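Putative alpha-L-fucosidase (PDB 3GZA) probably hydrolyses alpha-L-fucosidic bonds, releasing terminal alpha-L-fucose from glycans or glycoconjugates. Local coordinates at residues E168-Y173 with K201-C206; P230-F235 with R382-Q387; N278-W283 with P287-N292. All coordinates share one frame; numbering follows the deposited sequence. Where two conformers were deposited one is given.

Interaction 1 of 3, residues E168-Y173 with K201-C206; sequences ELCTRY and KYQPNC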
loop_
_atom_site.group_PDB
_atom_site.type_symbol
_atom_site.label_atom_id
_atom_site.label_comp_id
_atom_site.label_asym_id
_atom_site.label_seq_id
_atom_site.Cartn_x
_atom_site.Cartn_y
_atom_site.Cartn_z
ATOM N N GLU A 168 8.795 11.972 8.365
ATOM C CA GLU A 168 9.779 11.817 7.264
ATOM C C GLU A 168 9.947 13.135 6.538
ATOM O O GLU A 168 11.082 13.568 6.230
ATOM C CB GLU A 168 9.337 10.728 6.271
ATOM C CG GLU A 168 9.401 9.330 6.815
ATOM C CD GLU A 168 8.984 8.262 5.831
ATOM O OE1 GLU A 168 8.216 8.562 4.905
ATOM O OE2 GLU A 168 9.417 7.088 6.040
ATOM N N LEU A 169 8.823 13.728 6.158
ATOM C CA LEU A 169 8.831 14.969 5.377
ATOM C C LEU A 169 9.427 16.143 6.110
ATOM O O LEU A 169 10.043 17.025 5.487
ATOM C CB LEU A 169 7.447 15.245 4.819
ATOM C CG LEU A 169 6.961 14.209 3.788
ATOM C CD1 LEU A 169 5.426 14.197 3.590
ATOM C CD2 LEU A 169 7.716 14.297 2.404
ATOM N N CYS A 170 9.319 16.127 7.440
ATOM C CA CYS A 170 9.864 17.221 8.297
ATOM C C CYS A 170 11.288 17.008 8.749
ATOM O O CYS A 170 11.857 17.897 9.386
ATOM C CB CYS A 170 8.986 17.436 9.533
ATOM S SG CYS A 170 7.362 18.177 9.190
ATOM N N THR A 171 11.863 15.831 8.480
ATOM C CA THR A 171 13.228 15.541 8.939
ATOM C C THR A 171 14.240 15.265 7.842
ATOM O O THR A 171 15.435 15.369 8.110
ATOM C CB THR A 171 13.267 14.355 9.933
ATOM O OG1 THR A 171 12.702 13.179 9.285
ATOM C CG2 THR A 171 12.444 14.726 11.208
ATOM N N ARG A 172 13.791 14.941 6.645
ATOM C CA ARG A 172 14.745 14.503 5.621
ATOM C C ARG A 172 14.897 15.459 4.442
ATOM O O ARG A 172 15.641 15.133 3.522
ATOM C CB ARG A 172 14.267 13.158 5.067
ATOM C CG ARG A 172 14.161 12.064 6.068
ATOM C CD ARG A 172 13.554 10.815 5.446
ATOM N NE ARG A 172 13.428 9.736 6.425
ATOM C CZ ARG A 172 13.015 8.515 6.077
ATOM N NH1 ARG A 172 12.676 8.254 4.828
ATOM N NH2 ARG A 172 12.926 7.586 7.000
ATOM N N TYR A 173 14.227 16.621 4.486
ATOM C CA TYR A 173 14.187 17.528 3.343
ATOM C C TYR A 173 14.541 18.980 3.663
ATOM O O TYR A 173 14.194 19.874 2.895
ATOM C CB TYR A 173 12.823 17.424 2.652
ATOM C CG TYR A 173 12.571 16.020 2.140
ATOM C CD1 TYR A 173 13.038 15.574 0.917
ATOM C CD2 TYR A 173 11.867 15.103 2.928
ATOM C CE1 TYR A 173 12.832 14.257 0.500
ATOM C CE2 TYR A 173 11.662 13.810 2.530
ATOM C CZ TYR A 173 12.143 13.377 1.294
ATOM O OH TYR A 173 12.019 12.072 0.900
ATOM N N LYS A 201 8.577 20.369 16.742
ATOM C CA LYS A 201 9.878 19.850 17.108
ATOM C C LYS A 201 10.889 19.946 15.980
ATOM O O LYS A 201 12.026 20.415 16.185
ATOM C CB LYS A 201 9.746 18.398 17.527
ATOM C CG LYS A 201 11.054 17.738 17.912
ATOM C CD LYS A 201 10.858 16.357 18.443
ATOM C CE LYS A 201 12.190 15.742 18.898
ATOM N NZ LYS A 201 11.979 14.364 19.426
ATOM N N TYR A 202 10.506 19.457 14.819
ATOM C CA TYR A 202 11.458 19.350 13.712
ATOM C C TYR A 202 11.505 20.535 12.784
ATOM O O TYR A 202 12.486 20.721 12.098
ATOM C CB TYR A 202 11.184 18.079 12.932
ATOM C CG TYR A 202 11.373 16.854 13.777
ATOM C CD1 TYR A 202 12.634 16.504 14.259
ATOM C CD2 TYR A 202 10.302 16.053 14.116
ATOM C CE1 TYR A 202 12.807 15.364 15.073
ATOM C CE2 TYR A 202 10.478 14.934 14.922
ATOM C CZ TYR A 202 11.722 14.606 15.382
ATOM O OH TYR A 202 11.854 13.486 16.138
ATOM N N GLN A 203 10.438 21.334 12.789
ATOM C CA GLN A 203 10.286 22.458 11.893
ATOM C C GLN A 203 9.749 23.682 12.645
ATOM O O GLN A 203 8.697 24.228 12.257
ATOM C CB GLN A 203 9.342 22.055 10.768
ATOM C CG GLN A 203 9.883 21.018 9.791
ATOM C CD GLN A 203 10.951 21.527 8.886
ATOM O OE1 GLN A 203 11.000 22.716 8.563
ATOM N NE2 GLN A 203 11.802 20.627 8.424
ATOM N N PRO A 204 10.466 24.140 13.670
ATOM C CA PRO A 204 9.990 25.238 14.495
ATOM C C PRO A 204 9.707 26.560 13.762
ATOM O O PRO A 204 8.958 27.370 14.293
ATOM C CB PRO A 204 11.092 25.399 15.562
ATOM C CG PRO A 204 12.268 24.852 14.903
ATOM C CD PRO A 204 11.772 23.678 14.153
ATOM N N ASN A 205 10.278 26.798 12.592
ATOM C CA ASN A 205 9.999 28.044 11.853
ATOM C C ASN A 205 9.116 27.855 10.648
ATOM O O ASN A 205 8.928 28.758 9.880
ATOM C CB ASN A 205 11.295 28.677 11.420
ATOM C CG ASN A 205 12.097 29.130 12.591
ATOM O OD1 ASN A 205 11.634 29.947 13.399
ATOM N ND2 ASN A 205 13.283 28.585 12.721
ATOM N N CYS A 206 8.551 26.661 10.521
ATOM C CA CYS A 206 7.663 26.314 9.431
ATOM C C CYS A 206 6.225 26.705 9.705
ATOM O O CYS A 206 5.719 26.496 10.791
ATOM C CB CYS A 206 7.774 24.800 9.152
ATOM S SG CYS A 206 6.747 24.134 7.833
HETATM O O HOH W 1 14.543 18.857 11.014
#

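Interaction 2 of 3, residues P230-F235 with R382-Q387; sequences PCWSTF and RIRQYQ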
loop_
_atom_site.group_PDB
_atom_site.type_symbol
_atom_site.label_atom_id
_atom_site.label_comp_id
_atom_site.label_asym_id
_atom_site.label_seq_id
_atom_site.Cartn_x
_atom_site.Cartn_y
_atom_site.Cartn_z
ATOM N N PRO A 230 -12.406 45.538 3.616
ATOM C CA PRO A 230 -11.063 45.442 4.203
ATOM C C PRO A 230 -10.648 44.002 4.456
ATOM O O PRO A 230 -11.507 43.100 4.503
ATOM C CB PRO A 230 -11.200 46.201 5.531
ATOM C CG PRO A 230 -12.604 46.111 5.876
ATOM C CD PRO A 230 -13.342 46.168 4.568
ATOM N N CYS A 231 -9.343 43.771 4.557
ATOM C CA CYS A 231 -8.816 42.444 4.873
ATOM C C CYS A 231 -7.739 42.578 5.956
ATOM O O CYS A 231 -6.680 43.126 5.714
ATOM C CB CYS A 231 -8.232 41.726 3.659
ATOM S SG CYS A 231 -7.728 40.059 4.031
ATOM N N TRP A 232 -8.070 42.111 7.163
ATOM C CA TRP A 232 -7.200 42.188 8.333
ATOM C C TRP A 232 -6.546 40.855 8.568
ATOM O O TRP A 232 -7.083 39.825 8.228
ATOM C CB TRP A 232 -8.049 42.526 9.582
ATOM C CG TRP A 232 -8.967 43.679 9.384
ATOM C CD1 TRP A 232 -10.325 43.613 9.116
ATOM C CD2 TRP A 232 -8.653 45.057 9.484
ATOM N NE1 TRP A 232 -10.834 44.864 9.006
ATOM C CE2 TRP A 232 -9.843 45.781 9.218
ATOM C CE3 TRP A 232 -7.487 45.758 9.764
ATOM C CZ2 TRP A 232 -9.892 47.166 9.231
ATOM C CZ3 TRP A 232 -7.525 47.151 9.740
ATOM C CH2 TRP A 232 -8.723 47.841 9.507
ATOM N N SER A 233 -5.398 40.867 9.220
ATOM C CA SER A 233 -4.675 39.644 9.548
ATOM C C SER A 233 -5.116 39.013 10.840
ATOM O O SER A 233 -4.867 37.833 11.059
ATOM C CB SER A 233 -3.174 39.906 9.726
ATOM O OG SER A 233 -2.592 40.299 8.497
ATOM N N THR A 234 -5.753 39.807 11.685
ATOM C CA THR A 234 -6.215 39.404 12.988
ATOM C C THR A 234 -7.502 38.582 12.898
ATOM O O THR A 234 -8.278 38.697 11.931
ATOM C CB THR A 234 -6.300 40.591 13.896
ATOM O OG1 THR A 234 -7.010 41.672 13.266
ATOM C CG2 THR A 234 -4.891 41.046 14.280
ATOM N N PHE A 235 -7.700 37.737 13.921
ATOM C CA PHE A 235 -8.712 36.698 13.859
ATOM C C PHE A 235 -9.171 36.371 15.278
ATOM O O PHE A 235 -8.390 36.493 16.207
ATOM C CB PHE A 235 -8.080 35.494 13.087
ATOM C CG PHE A 235 -9.064 34.718 12.260
ATOM C CD1 PHE A 235 -9.629 35.313 11.128
ATOM C CD2 PHE A 235 -9.473 33.425 12.617
ATOM C CE1 PHE A 235 -10.529 34.627 10.383
ATOM C CE2 PHE A 235 -10.395 32.740 11.848
ATOM C CZ PHE A 235 -10.933 33.342 10.752
ATOM N N ARG A 382 -1.950 48.812 12.470
ATOM C CA ARG A 382 -2.281 49.983 13.270
ATOM C C ARG A 382 -3.268 50.911 12.608
ATOM O O ARG A 382 -4.068 51.546 13.272
ATOM C CB ARG A 382 -1.005 50.765 13.607
ATOM C CG ARG A 382 0.012 49.883 14.253
ATOM C CD ARG A 382 1.277 50.590 14.643
ATOM N NE ARG A 382 2.081 49.739 15.519
ATOM C CZ ARG A 382 2.940 50.198 16.430
ATOM N NH1 ARG A 382 3.136 51.492 16.600
ATOM N NH2 ARG A 382 3.606 49.355 17.206
ATOM N N ILE A 383 -3.189 51.006 11.287
ATOM C CA ILE A 383 -4.046 51.879 10.508
ATOM C C ILE A 383 -5.461 51.301 10.471
ATOM O O ILE A 383 -5.635 50.111 10.202
ATOM C CB ILE A 383 -3.491 52.044 9.053
ATOM C CG1 ILE A 383 -2.166 52.828 9.079
ATOM C CG2 ILE A 383 -4.509 52.785 8.128
ATOM C CD1 ILE A 383 -1.494 52.899 7.682
ATOM N N ARG A 384 -6.448 52.129 10.819
ATOM C CA ARG A 384 -7.859 51.729 10.790
ATOM C C ARG A 384 -8.680 52.497 9.786
ATOM O O ARG A 384 -9.686 51.986 9.333
ATOM C CB ARG A 384 -8.472 51.863 12.182
ATOM C CG ARG A 384 -7.990 50.786 13.153
ATOM C CD ARG A 384 -8.409 49.418 12.707
ATOM N NE ARG A 384 -7.999 48.384 13.655
ATOM C CZ ARG A 384 -8.664 48.068 14.753
ATOM N NH1 ARG A 384 -9.754 48.751 15.119
ATOM N NH2 ARG A 384 -8.188 47.097 15.540
ATOM N N GLN A 385 -8.304 53.738 9.487
ATOM C CA GLN A 385 -9.003 54.551 8.485
ATOM C C GLN A 385 -7.958 55.458 7.850
ATOM O O GLN A 385 -7.161 56.058 8.561
ATOM C CB GLN A 385 -10.087 55.439 9.115
ATOM C CG GLN A 385 -11.306 54.731 9.758
ATOM C CD GLN A 385 -12.317 54.181 8.761
ATOM O OE1 GLN A 385 -12.379 54.611 7.612
ATOM N NE2 GLN A 385 -13.151 53.254 9.220
ATOM N N TYR A 386 -7.956 55.553 6.521
ATOM C CA TYR A 386 -7.025 56.453 5.838
ATOM C C TYR A 386 -7.634 57.068 4.591
ATOM O O TYR A 386 -8.619 56.579 4.042
ATOM C CB TYR A 386 -5.728 55.738 5.442
ATOM C CG TYR A 386 -5.932 54.747 4.325
ATOM C CD1 TYR A 386 -5.898 55.152 2.982
ATOM C CD2 TYR A 386 -6.193 53.393 4.584
ATOM C CE1 TYR A 386 -6.125 54.247 1.960
ATOM C CE2 TYR A 386 -6.396 52.508 3.579
ATOM C CZ TYR A 386 -6.364 52.922 2.268
ATOM O OH TYR A 386 -6.570 52.025 1.243
ATOM N N GLN A 387 -7.050 58.178 4.162
ATOM C CA GLN A 387 -7.473 58.827 2.931
ATOM C C GLN A 387 -6.233 59.217 2.146
ATOM O O GLN A 387 -5.197 59.480 2.736
ATOM C CB GLN A 387 -8.275 60.099 3.184
ATOM C CG GLN A 387 -9.492 59.950 4.071
ATOM C CD GLN A 387 -9.133 59.968 5.552
ATOM O OE1 GLN A 387 -8.481 60.913 6.029
ATOM N NE2 GLN A 387 -9.568 58.932 6.291
#

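Interaction 3 of 3, residues N278-W283 with P287-N292; sequences NGRHEW and PDDENN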
loop_
_atom_site.group_PDB
_atom_site.type_symbol
_atom_site.label_atom_id
_atom_site.label_comp_id
_atom_site.label_asym_id
_atom_site.label_seq_id
_atom_site.Cartn_x
_atom_site.Cartn_y
_atom_site.Cartn_z
ATOM N N ASN A 278 -12.249 30.159 -19.082
ATOM C CA ASN A 278 -13.180 29.535 -19.999
ATOM C C ASN A 278 -14.051 28.489 -19.334
ATOM O O ASN A 278 -14.465 27.528 -19.964
ATOM C CB ASN A 278 -12.383 28.915 -21.158
ATOM C CG ASN A 278 -11.511 29.958 -21.880
ATOM O OD1 ASN A 278 -11.942 31.077 -22.108
ATOM N ND2 ASN A 278 -10.280 29.578 -22.241
ATOM N N GLY A 279 -14.333 28.718 -18.056
ATOM C CA GLY A 279 -15.243 27.820 -17.326
ATOM C C GLY A 279 -14.577 26.674 -16.636
ATOM O O GLY A 279 -15.252 25.809 -16.041
ATOM N N ARG A 280 -13.247 26.604 -16.728
ATOM C CA ARG A 280 -12.461 25.595 -16.045
ATOM C C ARG A 280 -11.892 26.136 -14.729
ATOM O O ARG A 280 -11.954 27.331 -14.448
ATOM C CB ARG A 280 -11.328 25.106 -16.939
ATOM C CG ARG A 280 -11.826 24.563 -18.249
ATOM C CD ARG A 280 -12.350 23.139 -18.133
ATOM N NE ARG A 280 -11.287 22.151 -17.960
ATOM C CZ ARG A 280 -11.428 20.944 -17.423
ATOM N NH1 ARG A 280 -12.576 20.551 -16.885
ATOM N NH2 ARG A 280 -10.386 20.169 -17.315
ATOM N N HIS A 281 -11.385 25.235 -13.905
ATOM C CA HIS A 281 -10.820 25.589 -12.587
ATOM C C HIS A 281 -9.999 24.383 -12.165
ATOM O O HIS A 281 -10.437 23.576 -11.304
ATOM C CB HIS A 281 -11.973 25.906 -11.620
ATOM C CG HIS A 281 -11.553 26.450 -10.290
ATOM N ND1 HIS A 281 -11.336 27.792 -10.079
ATOM C CD2 HIS A 281 -11.276 25.827 -9.123
ATOM C CE1 HIS A 281 -10.937 27.969 -8.820
ATOM N NE2 HIS A 281 -10.899 26.791 -8.221
ATOM N N GLU A 282 -8.803 24.267 -12.751
ATOM C CA GLU A 282 -8.055 23.030 -12.673
ATOM C C GLU A 282 -6.759 23.112 -11.880
ATOM O O GLU A 282 -5.835 23.773 -12.305
ATOM C CB GLU A 282 -7.729 22.539 -14.080
ATOM C CG GLU A 282 -8.949 22.518 -14.976
ATOM C CD GLU A 282 -10.194 21.842 -14.386
ATOM O OE1 GLU A 282 -10.153 20.642 -13.992
ATOM O OE2 GLU A 282 -11.278 22.470 -14.412
ATOM N N TRP A 283 -6.709 22.399 -10.750
ATOM C CA TRP A 283 -5.514 22.351 -9.928
ATOM C C TRP A 283 -4.508 21.341 -10.490
ATOM O O TRP A 283 -3.326 21.388 -10.166
ATOM C CB TRP A 283 -5.867 22.004 -8.494
ATOM C CG TRP A 283 -6.578 23.085 -7.766
ATOM C CD1 TRP A 283 -7.899 23.150 -7.529
ATOM C CD2 TRP A 283 -6.005 24.283 -7.195
ATOM N NE1 TRP A 283 -8.201 24.294 -6.825
ATOM C CE2 TRP A 283 -7.054 25.016 -6.627
ATOM C CE3 TRP A 283 -4.703 24.769 -7.076
ATOM C CZ2 TRP A 283 -6.859 26.223 -5.937
ATOM C CZ3 TRP A 283 -4.515 25.984 -6.470
ATOM C CH2 TRP A 283 -5.572 26.675 -5.856
ATOM N N PRO A 287 -5.829 16.777 -20.024
ATOM C CA PRO A 287 -5.693 17.051 -21.455
ATOM C C PRO A 287 -6.538 18.214 -21.949
ATOM O O PRO A 287 -7.634 18.470 -21.406
ATOM C CB PRO A 287 -6.198 15.758 -22.118
ATOM C CG PRO A 287 -6.093 14.700 -21.003
ATOM C CD PRO A 287 -6.291 15.413 -19.714
ATOM N N ASP A 288 -6.034 18.877 -22.991
ATOM C CA ASP A 288 -6.743 19.947 -23.691
ATOM C C ASP A 288 -7.105 21.181 -22.845
ATOM O O ASP A 288 -8.058 21.898 -23.176
ATOM C CB ASP A 288 -7.994 19.392 -24.353
ATOM C CG ASP A 288 -7.687 18.178 -25.264
ATOM O OD1 ASP A 288 -6.849 18.311 -26.181
ATOM O OD2 ASP A 288 -8.256 17.095 -25.019
ATOM N N ASP A 289 -6.281 21.498 -21.870
ATOM C CA ASP A 289 -6.476 22.687 -21.057
ATOM C C ASP A 289 -5.427 23.776 -21.378
ATOM O O ASP A 289 -5.372 24.778 -20.668
ATOM C CB ASP A 289 -6.422 22.371 -19.550
ATOM C CG ASP A 289 -7.771 21.980 -18.978
ATOM O OD1 ASP A 289 -8.816 22.396 -19.535
ATOM O OD2 ASP A 289 -7.761 21.234 -17.959
ATOM N N GLU A 290 -4.658 23.626 -22.460
ATOM C CA GLU A 290 -3.618 24.598 -22.776
ATOM C C GLU A 290 -4.129 26.019 -22.881
ATOM O O GLU A 290 -3.422 26.978 -22.525
ATOM C CB GLU A 290 -2.884 24.220 -24.071
ATOM C CG GLU A 290 -2.025 22.984 -23.936
ATOM C CD GLU A 290 -2.783 21.665 -23.874
ATOM O OE1 GLU A 290 -3.982 21.655 -24.333
ATOM O OE2 GLU A 290 -2.143 20.665 -23.391
ATOM N N ASN A 291 -5.324 26.171 -23.400
ATOM C CA ASN A 291 -5.845 27.486 -23.646
ATOM C C ASN A 291 -6.724 28.013 -22.509
ATOM O O ASN A 291 -7.328 29.050 -22.701
ATOM C CB ASN A 291 -6.528 27.508 -24.993
ATOM C CG ASN A 291 -5.482 27.437 -26.157
ATOM O OD1 ASN A 291 -4.442 28.112 -26.109
ATOM N ND2 ASN A 291 -5.733 26.599 -27.140
ATOM N N ASN A 292 -6.737 27.309 -21.366
ATOM C CA ASN A 292 -7.577 27.663 -20.243
ATOM C C ASN A 292 -6.803 28.320 -19.132
ATOM O O ASN A 292 -7.301 28.523 -18.063
ATOM C CB ASN A 292 -8.361 26.449 -19.798
ATOM C CG ASN A 292 -9.282 25.968 -20.911
ATOM O OD1 ASN A 292 -9.808 26.763 -21.682
ATOM N ND2 ASN A 292 -9.493 24.659 -21.001
#

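Interaction 1 of 3, residues E168-Y173 with K201-C206
The carbonyl oxygen of Cys170 takes a hydrogen bond from the amide of Gln203 and a second one from water. Gln203 NE2 lies 2.9 Å from Cys170 O on a nearly straight N-H path (171°); it comes from above the carbonyl plane, 41° out of it, while the oxygen sits close to the plane of the glutamine amide. A water bridges the same Cys170 O to Tyr202 O, giving 3.0 Å at the Tyr202 end. Gln203 can turn back to its target because its chain bends at chi2 (-71°), which also lays its CG against Cys170 CB at 3.7 Å. The buried amide is used at both ends: NE2 also donates to Gly174 O, and OE1 accepts from Leu176 N, so its rotation is fixed. Alongside, Thr171 sets its methyl over one face of the Tyr202 ring, CG2 standing 3.6 Å from the ring centroid in a CH-pi contact, with Lys201 CG over the opposite face. Thr171 OG1 turns back to Thr167 O. Further in, Cys170 rests on Ile179 of strand 178-181. The contact thus joins the C-terminal ends of helices 148-171 and 196-202, consecutive outer helices flanking a parallel strand, as in a TIM barrel.

Interaction 2 of 3, residues P230-F235 with R382-Q387
Trp232, in the irregular run just before strand 234-235, meets Ile383 and Arg384 at the start of strand 383-392, and no backbone hydrogen bond links the two segments. The far end of the indole does the touching. Trp232 CZ3 comes within 3.5 Å of Ile383 O, which lies at the ring edge and in its plane, so the carbonyl faces the rim of the six-membered ring. Arg384 reaches the same end with its aliphatic part: its CD is 3.6 Å from Trp232 CH2. A bend at chi2 (-64°) brings the arginine chain round to the indole, which it meets at about a right angle. The guanidinium is turned 68° from the ring plane, and Arg384 CZ stands 5.5 Å from the centroid of the Trp232 six-membered ring, a long cation-pi approach that can add at most a weak attraction. All three residues are buried. Nearby, Ser233 OG hydrogen-bonds to Glu381, a second tie between the same two regions. The tryptophan also packs on Lys260 and Ser404, and Ser233 pairs through its backbone with Val266 of strand 264-273. Arg384 pairs through its backbone with Glu427 of strand 420-428, and the indole joins the barrel domain to this C-terminal beta-sandwich.

Interaction 3 of 3, residues N278-W283 with P287-N292
Arg280 is bent twice, at chi2 (-80°) and again at chi3 (-73°), and this folding presents the side of its guanidinium to the carboxylate of Asp289. Two nitrogens hold the two oxygens side-on: Arg280 NE lies 2.9 Å from Asp289 OD1, and Arg280 NH2 is equally near Asp289 OD2. Both oxygens use their syn lone pairs, the partners stay near the guanidinium plane, and that plane is turned moderately from the carboxylate. Glu282, bent at its own chi2, lays its carboxylate over one guanidinium face: Glu282 OE2 stands 3.3 Å above the centre of the Arg280 guanidinium, while Glu282 OE1 is 3.4 Å from Arg280 NH2, well out of the plane, a contact of charges with no N-H directed at it. Glu282 OE2 also accepts a hydrogen bond from His281 N at 2.8 Å, which ties the glutamate to the backbone. Asp289 OD1 has a further donor, Asn292 ND2, 2.8 Å away and arriving on its anti side. The other end of that amide continues the chain of bonds: Asn292 OD1 accepts from Asn278 ND2 at 2.9 Å, in the carbonyl plane and on a lone pair, although the two amides are twisted 73° apart. Outside the pair, Glu286 makes a salt bridge to Arg280 NH2. One arginine is therefore shared among three carboxylates, whose mutual repulsion it probably offsets; its positive charge, together with the Asn292 N-H, should help keep the buried Asp289 ionised.

Three separate places in the chain are described, with centres 33 to 36 Å apart and nearest atoms of any pair about 16 to 18 Å apart, so none touches another. Interactions 1 and 3 both belong to the fucosidase barrel: interaction 1 ties two outer helices together, interaction 3 folds a loop between strand 264-273 and helix 296-304. Interaction 2 instead joins the barrel to the C-terminal sandwich, and interaction 3 falls within the chain segment between its two halves. Interaction 3 lies near bound ligands, with the Arg280 side chain about 9 Å from the sodium ion bound by His31, Asp34 and Ile36, and that of Glu282 about 12 Å from a buffer molecule.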